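Local structure of high affinity transport system protein p37 (3E79) at residues N236-N241 against H269-F274; K230-W235 against K331-I336; S45-V50 against P118-G123; V153-K158 against V172-E177. The protein serves as the extracytoplasmic lipoprotein of a high-affinity transport system and is seen here with thiamine diphosphate bound, consistent with a thiamine-binding role. All blocks are in the same frame, centred on the assembly; numbering follows the deposited sequence.

Interaction 1: N236-N241 against H269-F274; sequences NDKDWN and HFQNKF. With I3C (5-amino-2,4,6-triiodobenzene-1,3-dicarboxylic acid), chain C.
K238 reaches H269 with its side chain from CG outward. Its CG lies anti to the carbonyl carbon, and the chain runs on almost straight until it bends at its last torsion. CE then sits over one face of the H269 imidazole, 4.1 Å from the ring centroid and 16° off the normal, a CH-pi contact. Beyond it, K238 NZ gives a hydrogen bond to H269 O at 2.7 Å, in the carbonyl plane and on a lone pair. That imidazole is itself fixed from outside, ND1 by Y162 and NE2 by the carbonyl of W235. The backbone of K238 has positive phi and closes helix 225-236 in a Schellman motif; the turn presents its carbonyl to the other segment, and K273 NZ bonds to K238 O at 2.9 Å. D239 follows as the N-cap of helix 240-245, its backbone N at the edge of the F270 ring, while its carboxylate bonds to T242. W240 completes an aromatic cluster. Its edge points at the face of F270, with planes at 60°, CE3 lying 3.8 Å from F270 CD2; the opposite face of F270 is covered by H269 CD2. On F274 the indole instead stacks face to face, the six-membered ring and the phenyl having centroids 4.4 Å apart and planes at 25°. W240 NE1 turns to D280. The bound triiodo compound uses the start of this helix: its O12 accepts from W240 N at 2.9 Å and from K273 NZ at 3.1 Å. N241 N donates to O11 of the same ligand at 2.9 Å.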
# COMPACT_ATOMS: atom_id res chain seq x y z
N ASN A 236 -14.73 -23.44 4.49
CA ASN A 236 -14.15 -24.70 4.99
C ASN A 236 -14.43 -25.89 4.09
O ASN A 236 -13.59 -26.79 4.00
CB ASN A 236 -14.67 -24.96 6.41
CG ASN A 236 -14.08 -23.95 7.39
OD1 ASN A 236 -12.88 -23.65 7.36
ND2 ASN A 236 -14.93 -23.42 8.24
N ASP A 237 -15.58 -25.96 3.42
CA ASP A 237 -15.92 -27.04 2.51
C ASP A 237 -15.24 -26.89 1.14
O ASP A 237 -15.41 -27.83 0.34
CB ASP A 237 -17.42 -27.12 2.22
CG ASP A 237 -18.30 -27.66 3.31
OD1 ASP A 237 -17.79 -28.11 4.36
OD2 ASP A 237 -19.54 -27.63 3.12
N LYS A 238 -14.55 -25.80 0.87
CA LYS A 238 -13.93 -25.45 -0.41
C LYS A 238 -14.95 -25.52 -1.54
O LYS A 238 -14.73 -25.95 -2.67
CB LYS A 238 -12.71 -26.32 -0.73
CG LYS A 238 -11.64 -26.28 0.36
CD LYS A 238 -10.34 -26.92 -0.10
CE LYS A 238 -9.16 -26.57 0.80
NZ LYS A 238 -7.87 -26.50 0.05
N ASP A 239 -16.15 -25.06 -1.23
CA ASP A 239 -17.23 -24.95 -2.21
C ASP A 239 -17.16 -23.59 -2.89
O ASP A 239 -17.74 -22.64 -2.37
CB ASP A 239 -18.55 -25.16 -1.50
CG ASP A 239 -19.77 -25.02 -2.39
OD1 ASP A 239 -19.64 -24.68 -3.59
OD2 ASP A 239 -20.89 -25.25 -1.87
N TRP A 240 -16.46 -23.49 -4.01
CA TRP A 240 -16.18 -22.20 -4.65
C TRP A 240 -17.48 -21.55 -5.10
O TRP A 240 -17.75 -20.38 -4.80
CB TRP A 240 -15.19 -22.39 -5.81
CG TRP A 240 -15.06 -21.19 -6.71
CD1 TRP A 240 -15.36 -21.08 -8.03
CD2 TRP A 240 -14.57 -19.89 -6.32
NE1 TRP A 240 -15.09 -19.80 -8.50
CE2 TRP A 240 -14.61 -19.05 -7.46
CE3 TRP A 240 -14.11 -19.36 -5.11
CZ2 TRP A 240 -14.21 -17.72 -7.42
CZ3 TRP A 240 -13.72 -18.04 -5.08
CH2 TRP A 240 -13.76 -17.23 -6.22
N ASN A 241 -18.31 -22.31 -5.82
CA ASN A 241 -19.51 -21.72 -6.40
C ASN A 241 -20.41 -21.05 -5.37
O ASN A 241 -20.93 -19.95 -5.59
CB ASN A 241 -20.32 -22.78 -7.16
CG ASN A 241 -20.49 -22.34 -8.60
OD1 ASN A 241 -19.72 -22.76 -9.48
ND2 ASN A 241 -21.48 -21.50 -8.83
N HIS A 269 -6.65 -21.82 -1.92
CA HIS A 269 -7.58 -22.44 -0.97
C HIS A 269 -8.59 -23.30 -1.73
O HIS A 269 -8.84 -24.44 -1.34
CB HIS A 269 -8.31 -21.41 -0.12
CG HIS A 269 -9.16 -22.06 0.94
ND1 HIS A 269 -8.60 -22.65 2.04
CD2 HIS A 269 -10.49 -22.22 1.06
CE1 HIS A 269 -9.57 -23.15 2.82
NE2 HIS A 269 -10.73 -22.90 2.24
N PHE A 270 -9.15 -22.75 -2.80
CA PHE A 270 -10.11 -23.48 -3.61
C PHE A 270 -9.37 -24.13 -4.79
O PHE A 270 -9.64 -23.82 -5.94
CB PHE A 270 -11.23 -22.56 -4.08
CG PHE A 270 -12.07 -21.94 -2.98
CD1 PHE A 270 -13.18 -22.58 -2.45
CD2 PHE A 270 -11.75 -20.69 -2.46
CE1 PHE A 270 -13.94 -22.00 -1.46
CE2 PHE A 270 -12.49 -20.10 -1.45
CZ PHE A 270 -13.61 -20.75 -0.94
N GLN A 271 -8.43 -25.00 -4.48
CA GLN A 271 -7.57 -25.70 -5.42
C GLN A 271 -8.33 -26.19 -6.65
O GLN A 271 -9.33 -26.91 -6.53
CB GLN A 271 -6.92 -26.91 -4.76
CG GLN A 271 -6.29 -26.69 -3.40
CD GLN A 271 -4.78 -26.57 -3.45
OE1 GLN A 271 -4.22 -26.06 -4.43
NE2 GLN A 271 -4.11 -27.02 -2.40
N ASN A 272 -7.88 -25.80 -7.82
CA ASN A 272 -8.43 -26.31 -9.07
C ASN A 272 -9.92 -26.06 -9.27
O ASN A 272 -10.52 -26.86 -10.01
CB ASN A 272 -8.18 -27.83 -9.14
CG ASN A 272 -6.78 -28.23 -8.73
OD1 ASN A 272 -5.78 -27.66 -9.19
ND2 ASN A 272 -6.68 -29.23 -7.87
N LYS A 273 -10.55 -25.03 -8.71
CA LYS A 273 -11.98 -24.82 -8.94
C LYS A 273 -12.26 -23.70 -9.95
O LYS A 273 -13.36 -23.67 -10.50
CB LYS A 273 -12.74 -24.50 -7.66
CG LYS A 273 -12.79 -25.60 -6.61
CD LYS A 273 -13.84 -26.64 -6.96
CE LYS A 273 -13.64 -27.91 -6.16
NZ LYS A 273 -14.35 -27.87 -4.85
N PHE A 274 -11.31 -22.81 -10.20
CA PHE A 274 -11.42 -21.77 -11.23
C PHE A 274 -10.03 -21.48 -11.76
O PHE A 274 -9.04 -21.88 -11.12
CB PHE A 274 -12.08 -20.49 -10.69
CG PHE A 274 -11.24 -19.78 -9.63
CD1 PHE A 274 -10.40 -18.73 -9.98
CD2 PHE A 274 -11.30 -20.16 -8.30
CE1 PHE A 274 -9.64 -18.08 -9.03
CE2 PHE A 274 -10.54 -19.53 -7.33
CZ PHE A 274 -9.70 -18.49 -7.70
I3 I3C C . -17.52 -31.11 -10.48
I2 I3C C . -15.93 -25.29 -9.52
I1 I3C C . -18.81 -28.41 -5.19
O8 I3C C . -17.97 -31.77 -7.41
O9 I3C C . -19.92 -30.74 -7.32
C10 I3C C . -17.35 -25.87 -6.69
N13 I3C C . -16.30 -28.14 -10.94
C1 I3C C . -18.02 -29.44 -7.98
C6 I3C C . -17.47 -29.38 -9.27
C5 I3C C . -16.86 -28.20 -9.72
C4 I3C C . -16.83 -27.08 -8.87
C3 I3C C . -17.39 -27.12 -7.58
C2 I3C C . -18.00 -28.31 -7.13
C7 I3C C . -18.69 -30.76 -7.53
O11 I3C C . -18.17 -24.95 -6.92
O12 I3C C . -16.51 -25.80 -5.77

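Interaction 2: K230-W235 against K331-I336; sequences KIKKAW and KMEALI. With I3C (5-amino-2,4,6-triiodobenzene-1,3-dicarboxylic acid), chain B.
W235 lays one face of its indole against L335, whose CD2 stands over the six-membered ring 4.1 Å from the centroid and 22° off the normal. This is a CH-pi contact displaced toward the rim, with L335 CD2 and W235 CE3 as the nearest pair at 3.8 Å. The tryptophan has CG anti to the backbone N (chi1 175°), which carries the ring off the helix toward the strand. Farther out along the indole, I336 CD1 meets W235 CZ2 at 3.9 Å, the two side chains crossing at about a right angle. A polar contact lies beside this apolar one. K232 bends at its third and fourth torsions and brings NZ to 2.8 Å from E333 OE1, forming a salt bridge that meets the oxygen nearly along its C-O axis. K232 NZ also lies 2.5 Å from O11 of the bound triiodo compound, shorter than a normal hydrogen bond and doubtful in its exact length; the ammonium thus lies between a protein carboxylate and a ligand carboxylate. The ligand amine N13 donates to L335 O at 3.1 Å. The axes of 230-235 and 331-336 run 5° apart in direction and approach to 11.3 Å, which places helix 225-236 along strand 331-337, an edge strand of the five-stranded mixed sheet. Strand 217-223 pairs with that strand through backbone bonds, helix 170-184 packs on E333, A334 and I336, and helix 240-245 receives I231 and A234.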
# COMPACT_ATOMS: atom_id res chain seq x y z
N LYS A 230 -22.61 -19.49 7.00
CA LYS A 230 -22.72 -20.12 5.69
C LYS A 230 -21.48 -19.82 4.85
O LYS A 230 -20.99 -20.67 4.11
CB LYS A 230 -23.96 -19.61 4.95
CG LYS A 230 -25.27 -20.25 5.37
CD LYS A 230 -26.33 -20.05 4.30
CE LYS A 230 -27.27 -18.90 4.64
NZ LYS A 230 -26.71 -18.01 5.68
N ILE A 231 -20.98 -18.60 4.98
CA ILE A 231 -19.76 -18.23 4.24
C ILE A 231 -18.59 -19.01 4.78
O ILE A 231 -17.76 -19.58 4.05
CB ILE A 231 -19.52 -16.72 4.31
CG1 ILE A 231 -20.58 -15.91 3.55
CG2 ILE A 231 -18.13 -16.35 3.82
CD1 ILE A 231 -20.58 -14.42 3.87
N LYS A 232 -18.48 -19.10 6.11
CA LYS A 232 -17.31 -19.85 6.63
C LYS A 232 -17.42 -21.33 6.30
O LYS A 232 -16.44 -22.00 6.00
CB LYS A 232 -17.19 -19.60 8.14
CG LYS A 232 -16.92 -18.12 8.42
CD LYS A 232 -16.31 -17.90 9.78
CE LYS A 232 -17.33 -17.52 10.83
NZ LYS A 232 -16.94 -16.30 11.59
N LYS A 233 -18.66 -21.85 6.32
CA LYS A 233 -18.85 -23.21 5.86
C LYS A 233 -18.41 -23.41 4.41
O LYS A 233 -17.74 -24.39 4.08
CB LYS A 233 -20.32 -23.66 5.92
CG LYS A 233 -20.53 -24.84 4.97
CD LYS A 233 -21.71 -24.67 4.05
CE LYS A 233 -21.48 -23.71 2.89
NZ LYS A 233 -22.59 -22.71 2.80
N ALA A 234 -18.81 -22.50 3.52
CA ALA A 234 -18.40 -22.69 2.12
C ALA A 234 -16.88 -22.62 1.96
O ALA A 234 -16.27 -23.31 1.13
CB ALA A 234 -19.11 -21.64 1.28
N TRP A 235 -16.24 -21.79 2.77
CA TRP A 235 -14.79 -21.66 2.84
C TRP A 235 -14.18 -22.95 3.37
O TRP A 235 -13.24 -23.52 2.81
CB TRP A 235 -14.39 -20.50 3.77
CG TRP A 235 -12.91 -20.39 3.99
CD1 TRP A 235 -12.20 -20.91 5.03
CD2 TRP A 235 -11.95 -19.71 3.16
NE1 TRP A 235 -10.87 -20.60 4.90
CE2 TRP A 235 -10.69 -19.86 3.76
CE3 TRP A 235 -12.05 -18.98 1.97
CZ2 TRP A 235 -9.50 -19.33 3.22
CZ3 TRP A 235 -10.88 -18.45 1.44
CH2 TRP A 235 -9.64 -18.62 2.06
N LYS A 331 -22.73 -7.88 10.87
CA LYS A 331 -21.38 -7.50 11.27
C LYS A 331 -20.44 -7.67 10.07
O LYS A 331 -20.69 -8.45 9.17
CB LYS A 331 -20.83 -8.30 12.44
CG LYS A 331 -21.75 -8.49 13.64
CD LYS A 331 -21.14 -9.48 14.62
CE LYS A 331 -21.89 -10.80 14.64
NZ LYS A 331 -22.92 -10.85 13.57
N MET A 332 -19.34 -6.94 10.12
CA MET A 332 -18.30 -7.12 9.08
C MET A 332 -17.06 -7.60 9.78
O MET A 332 -16.69 -7.08 10.85
CB MET A 332 -18.22 -5.78 8.40
CG MET A 332 -17.01 -5.42 7.58
SD MET A 332 -17.42 -4.14 6.36
CE MET A 332 -16.00 -4.42 5.27
N GLU A 333 -16.37 -8.62 9.25
CA GLU A 333 -15.20 -9.08 9.98
C GLU A 333 -14.18 -9.65 8.99
O GLU A 333 -14.58 -9.92 7.85
CB GLU A 333 -15.57 -10.12 11.03
CG GLU A 333 -15.99 -11.47 10.51
CD GLU A 333 -16.82 -12.27 11.50
OE1 GLU A 333 -17.00 -13.48 11.24
OE2 GLU A 333 -17.34 -11.76 12.52
N ALA A 334 -12.95 -9.80 9.48
CA ALA A 334 -11.87 -10.33 8.65
C ALA A 334 -11.95 -11.85 8.57
O ALA A 334 -12.17 -12.52 9.59
CB ALA A 334 -10.51 -9.89 9.17
N LEU A 335 -11.76 -12.37 7.36
CA LEU A 335 -11.74 -13.82 7.19
C LEU A 335 -10.31 -14.33 7.20
O LEU A 335 -9.97 -15.29 7.89
CB LEU A 335 -12.45 -14.20 5.89
CG LEU A 335 -12.39 -15.68 5.49
CD1 LEU A 335 -13.34 -16.48 6.37
CD2 LEU A 335 -12.72 -15.84 4.01
N ILE A 336 -9.46 -13.67 6.40
CA ILE A 336 -8.05 -14.06 6.29
C ILE A 336 -7.26 -12.92 5.66
O ILE A 336 -7.85 -12.09 4.96
CB ILE A 336 -7.92 -15.34 5.46
CG1 ILE A 336 -6.53 -15.96 5.41
CG2 ILE A 336 -8.43 -15.08 4.04
CD1 ILE A 336 -6.51 -17.37 4.83
I3 I3C B . -11.42 -20.83 9.11
I2 I3C B . -12.30 -15.22 10.98
I1 I3C B . -14.69 -19.76 14.08
O8 I3C B . -12.46 -22.25 12.03
O9 I3C B . -14.43 -21.78 11.05
C10 I3C B . -13.87 -16.70 13.35
N13 I3C B . -11.30 -17.69 9.24
C1 I3C B . -13.01 -19.97 11.54
C6 I3C B . -12.22 -19.49 10.50
C5 I3C B . -11.98 -18.13 10.32
C4 I3C B . -12.49 -17.26 11.29
C3 I3C B . -13.31 -17.71 12.33
C2 I3C B . -13.54 -19.08 12.48
C7 I3C B . -13.32 -21.49 11.56
O11 I3C B . -15.04 -16.29 13.21
O12 I3C B . -13.09 -16.36 14.26

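Interaction 3: S45-V50 against P118-G123; sequences SITFGV and PELDFG. With CA (calcium ion), chain E.
T47 and D121 grip each other twice, which makes the middle of this contact its tight part. T47 N bonds to D121 OD1 at 2.8 Å, nearly straight at 168° and on the lone pair turned away from OD2. In return D121 N bonds to T47 O at 3.1 Å; the bond from F122 N to the same oxygen is weak. Farther along, G49 N donates to F122 O at 3.0 Å, and F48 and F122 form a parallel beta bridge. Their rings lie on one face of the sheet, obliquely inclined with planes at 59°, and CD1 of F48 meets CD2 of F122 at 3.4 Å. The other end opens onto water and metal. Here calcium is held by S45 O, P118 O and both carboxylate oxygens of D121, asymmetrically: OD1 at 2.4 Å, OD2 at 2.9 Å. D43 and two waters complete the seven ligands, and one water also contacts S45 OG and T47 OG1. D121 OD1 therefore serves calcium and a backbone N-H together, while OD2 has a second partner in R349. The ion ties the start of strand 45-51 to the loop before strand 122-125. Strand 45-51 runs between strands 97-103 and 122-125, parallel to both, with helix 106-114 packed on L120 and helix 354-369 on I46.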
# COMPACT_ATOMS: atom_id res chain seq x y z
N SER A 45 18.80 20.08 -11.39
CA SER A 45 17.41 20.27 -10.99
C SER A 45 16.71 18.93 -10.81
O SER A 45 16.66 18.14 -11.76
CB SER A 45 16.66 21.13 -12.01
OG SER A 45 15.27 21.12 -11.71
N ILE A 46 16.17 18.65 -9.62
CA ILE A 46 15.55 17.33 -9.38
C ILE A 46 14.07 17.51 -9.07
O ILE A 46 13.72 18.19 -8.11
CB ILE A 46 16.28 16.55 -8.28
CG1 ILE A 46 17.69 16.08 -8.68
CG2 ILE A 46 15.46 15.36 -7.79
CD1 ILE A 46 17.69 15.04 -9.79
N THR A 47 13.23 16.91 -9.91
CA THR A 47 11.78 17.01 -9.82
C THR A 47 11.14 15.69 -9.40
O THR A 47 11.27 14.70 -10.12
CB THR A 47 11.19 17.44 -11.18
OG1 THR A 47 11.66 18.77 -11.46
CG2 THR A 47 9.67 17.52 -11.17
N PHE A 48 10.47 15.72 -8.25
CA PHE A 48 9.71 14.60 -7.72
C PHE A 48 8.27 14.58 -8.25
O PHE A 48 7.62 15.61 -8.15
CB PHE A 48 9.61 14.68 -6.20
CG PHE A 48 10.90 14.57 -5.43
CD1 PHE A 48 11.99 13.90 -5.96
CD2 PHE A 48 11.01 15.13 -4.17
CE1 PHE A 48 13.17 13.80 -5.24
CE2 PHE A 48 12.19 15.05 -3.45
CZ PHE A 48 13.27 14.39 -3.99
N GLY A 49 7.80 13.46 -8.78
CA GLY A 49 6.42 13.37 -9.24
C GLY A 49 5.56 13.00 -8.03
O GLY A 49 5.91 12.02 -7.37
N VAL A 50 4.50 13.75 -7.77
CA VAL A 50 3.59 13.44 -6.66
C VAL A 50 2.16 13.34 -7.19
O VAL A 50 1.86 13.90 -8.26
CB VAL A 50 3.73 14.48 -5.54
CG1 VAL A 50 2.66 14.37 -4.47
CG2 VAL A 50 5.11 14.35 -4.89
N PRO A 118 14.56 14.85 -18.28
CA PRO A 118 14.99 15.59 -17.09
C PRO A 118 13.91 16.40 -16.40
O PRO A 118 14.12 16.87 -15.28
CB PRO A 118 16.05 16.57 -17.64
CG PRO A 118 16.60 15.82 -18.81
CD PRO A 118 15.38 15.20 -19.46
N GLU A 119 12.76 16.62 -17.02
CA GLU A 119 11.69 17.33 -16.31
C GLU A 119 11.03 16.45 -15.25
O GLU A 119 10.28 16.96 -14.43
CB GLU A 119 10.60 17.83 -17.26
CG GLU A 119 10.06 16.79 -18.22
CD GLU A 119 8.88 15.98 -17.71
OE1 GLU A 119 8.14 16.48 -16.84
OE2 GLU A 119 8.69 14.84 -18.19
N LEU A 120 11.29 15.15 -15.26
CA LEU A 120 10.71 14.27 -14.24
C LEU A 120 11.77 13.25 -13.87
O LEU A 120 12.11 12.42 -14.71
CB LEU A 120 9.44 13.59 -14.73
CG LEU A 120 8.76 12.71 -13.67
CD1 LEU A 120 8.33 13.59 -12.50
CD2 LEU A 120 7.59 11.93 -14.25
N ASP A 121 12.31 13.31 -12.66
CA ASP A 121 13.45 12.49 -12.33
C ASP A 121 13.19 11.31 -11.41
O ASP A 121 13.92 10.32 -11.42
CB ASP A 121 14.49 13.39 -11.61
CG ASP A 121 14.83 14.57 -12.53
OD1 ASP A 121 14.38 15.67 -12.19
OD2 ASP A 121 15.40 14.30 -13.61
N PHE A 122 12.17 11.41 -10.57
CA PHE A 122 12.04 10.42 -9.50
C PHE A 122 10.59 10.36 -9.05
O PHE A 122 9.93 11.39 -9.12
CB PHE A 122 12.95 10.82 -8.35
CG PHE A 122 12.80 10.06 -7.05
CD1 PHE A 122 13.55 8.91 -6.85
CD2 PHE A 122 11.93 10.48 -6.05
CE1 PHE A 122 13.40 8.18 -5.69
CE2 PHE A 122 11.78 9.75 -4.89
CZ PHE A 122 12.54 8.62 -4.71
N GLY A 123 10.14 9.19 -8.59
CA GLY A 123 8.83 9.13 -7.94
C GLY A 123 8.72 7.87 -7.10
O GLY A 123 9.57 6.98 -7.24
CA CA E . 15.60 17.17 -13.68
O HOH W 1 13.94 18.77 -13.16
O HOH W 2 16.63 18.95 -15.00

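Interaction 4: V153-K158 against V172-E177; sequences VFDKEK and VKIAKE. With I3C (5-amino-2,4,6-triiodobenzene-1,3-dicarboxylic acid), chain B.
F154 and E177 meet through their aliphatic parts, CB of each 3.9 Å from CB of the other. The phenylalanine has CG between the backbone N and the carbonyl carbon (chi1 47°), a rotation that turns the ring away from 172-177 although CB faces that segment. I174 fills the neighbouring place: its CG2 lies 3.9 Å from F154 O and 4.4 Å from F154 CD2, and its CD1 touches D155 OD1 at 3.8 Å. Outward from this shell, the F154 ring stacks on F152 and packs on I178 and I181, one turn farther along helix 170-184. D155 is positioned by R216, which forms a salt bridge with OD2, while E309 brings a like charge close to that oxygen. On another side of the helix K176 CE approaches O12 of the bound triiodo compound at 3.1 Å, and V172 CG1 lies 3.7 Å from its N13. No hydrogen bond joins the two segments. E177 OE1 and F154 O stand 3.3 Å apart as two acceptors, an approach that gains nothing by direct bonding. Cohesion across the segments probably comes mainly from the apolar surfaces of I174, F154 and the E177 stem, with D155 probably stabilised electrostatically by R216.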
# COMPACT_ATOMS: atom_id res chain seq x y z
N VAL A 153 -0.06 -3.42 15.21
CA VAL A 153 0.24 -4.24 16.40
C VAL A 153 -0.08 -5.71 16.15
O VAL A 153 0.52 -6.60 16.76
CB VAL A 153 -0.53 -3.74 17.63
CG1 VAL A 153 -0.13 -2.31 18.01
CG2 VAL A 153 -2.02 -3.78 17.38
N PHE A 154 -0.99 -6.02 15.22
CA PHE A 154 -1.39 -7.38 14.91
C PHE A 154 -0.62 -8.00 13.75
O PHE A 154 -0.91 -9.13 13.35
CB PHE A 154 -2.89 -7.44 14.57
CG PHE A 154 -3.35 -6.37 13.59
CD1 PHE A 154 -3.94 -5.22 14.04
CD2 PHE A 154 -3.18 -6.54 12.22
CE1 PHE A 154 -4.37 -4.23 13.17
CE2 PHE A 154 -3.59 -5.55 11.34
CZ PHE A 154 -4.16 -4.39 11.82
N ASP A 155 0.36 -7.32 13.16
CA ASP A 155 1.06 -7.97 12.05
C ASP A 155 2.50 -7.49 11.97
O ASP A 155 2.85 -6.76 11.03
CB ASP A 155 0.31 -7.70 10.75
CG ASP A 155 0.90 -8.37 9.53
OD1 ASP A 155 1.73 -9.29 9.68
OD2 ASP A 155 0.53 -7.98 8.39
N LYS A 156 3.28 -7.90 12.96
CA LYS A 156 4.66 -7.50 13.14
C LYS A 156 5.67 -8.43 12.48
O LYS A 156 6.85 -8.10 12.38
CB LYS A 156 5.00 -7.41 14.64
CG LYS A 156 4.27 -6.26 15.32
CD LYS A 156 4.30 -6.42 16.83
CE LYS A 156 3.23 -5.58 17.51
NZ LYS A 156 3.41 -5.54 18.99
N GLU A 157 5.25 -9.62 12.04
CA GLU A 157 6.24 -10.52 11.45
C GLU A 157 5.90 -10.81 9.99
O GLU A 157 4.86 -11.32 9.62
CB GLU A 157 6.35 -11.82 12.25
CG GLU A 157 6.49 -11.57 13.75
CD GLU A 157 7.53 -12.47 14.39
OE1 GLU A 157 8.50 -12.84 13.68
OE2 GLU A 157 7.37 -12.81 15.58
N LYS A 158 6.87 -10.43 9.16
CA LYS A 158 6.69 -10.59 7.73
C LYS A 158 6.36 -12.02 7.36
O LYS A 158 5.39 -12.28 6.65
CB LYS A 158 7.97 -10.18 6.97
CG LYS A 158 7.75 -10.31 5.46
CD LYS A 158 8.96 -9.82 4.68
CE LYS A 158 9.24 -10.74 3.50
NZ LYS A 158 10.17 -10.11 2.52
N VAL A 172 -4.90 -16.82 9.08
CA VAL A 172 -6.20 -16.80 9.74
C VAL A 172 -6.06 -16.26 11.15
O VAL A 172 -6.93 -15.51 11.61
CB VAL A 172 -6.84 -18.20 9.79
CG1 VAL A 172 -8.00 -18.21 10.79
CG2 VAL A 172 -7.33 -18.62 8.41
N LYS A 173 -4.98 -16.64 11.83
CA LYS A 173 -4.68 -16.10 13.16
C LYS A 173 -4.53 -14.59 13.16
O LYS A 173 -4.96 -13.84 14.04
CB LYS A 173 -3.40 -16.74 13.72
CG LYS A 173 -3.45 -18.26 13.81
CD LYS A 173 -2.90 -18.80 15.11
CE LYS A 173 -3.97 -18.85 16.20
NZ LYS A 173 -4.59 -20.20 16.34
N ILE A 174 -3.86 -14.04 12.14
CA ILE A 174 -3.85 -12.58 12.07
C ILE A 174 -5.24 -12.00 11.88
O ILE A 174 -5.62 -11.00 12.49
CB ILE A 174 -2.94 -12.11 10.92
CG1 ILE A 174 -1.47 -12.44 11.21
CG2 ILE A 174 -3.20 -10.65 10.62
CD1 ILE A 174 -0.52 -12.30 10.05
N ALA A 175 -6.06 -12.64 11.03
CA ALA A 175 -7.43 -12.15 10.87
C ALA A 175 -8.21 -12.17 12.18
O ALA A 175 -9.02 -11.28 12.47
CB ALA A 175 -8.13 -12.98 9.80
N LYS A 176 -8.00 -13.19 13.01
CA LYS A 176 -8.68 -13.21 14.30
C LYS A 176 -8.20 -12.08 15.18
O LYS A 176 -8.98 -11.46 15.90
CB LYS A 176 -8.49 -14.60 14.94
CG LYS A 176 -9.22 -15.64 14.09
CD LYS A 176 -9.02 -17.08 14.52
CE LYS A 176 -10.35 -17.83 14.43
NZ LYS A 176 -10.14 -19.27 14.13
N GLU A 177 -6.90 -11.76 15.14
CA GLU A 177 -6.40 -10.63 15.93
C GLU A 177 -7.03 -9.32 15.46
O GLU A 177 -7.40 -8.47 16.26
CB GLU A 177 -4.89 -10.49 15.85
CG GLU A 177 -3.98 -11.55 16.44
CD GLU A 177 -2.52 -11.12 16.31
OE1 GLU A 177 -1.82 -11.61 15.40
OE2 GLU A 177 -2.05 -10.27 17.10
I3 I3C B . -11.42 -20.83 9.11
I2 I3C B . -12.30 -15.22 10.98
I1 I3C B . -14.69 -19.76 14.08
O8 I3C B . -12.46 -22.25 12.03
O9 I3C B . -14.43 -21.78 11.05
C10 I3C B . -13.87 -16.70 13.35
N13 I3C B . -11.30 -17.69 9.24
C1 I3C B . -13.01 -19.97 11.54
C6 I3C B . -12.22 -19.49 10.50
C5 I3C B . -11.98 -18.13 10.32
C4 I3C B . -12.49 -17.26 11.29
C3 I3C B . -13.31 -17.71 12.33
C2 I3C B . -13.54 -19.08 12.48
C7 I3C B . -13.32 -21.49 11.56
O11 I3C B . -15.04 -16.29 13.21
O12 I3C B . -13.09 -16.36 14.26

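How the interactions relate
Along the chain interaction 3 closes first, then interaction 4, and interaction 1 falls within the span that interaction 2 closes. Interactions 1 and 2 have centres 14 Å apart and touch directly: D239 N lies 2.9 Å from A234 O, a probable hydrogen bond, where helix 225-236 gives way to helix 240-245. Interaction 4, about 17 Å from interaction 2 between centres, meets it through A175 against L335 and I336, and both contact one triiodo ligand. Interaction 3 lies across the chain's centre, about 45 Å from interaction 2 between centres, on the other mixed sheet, beside strands 97-103 and 345-348. The contacts thus sample two separate sheet regions, as in two-lobed periplasmic-binding-protein folds.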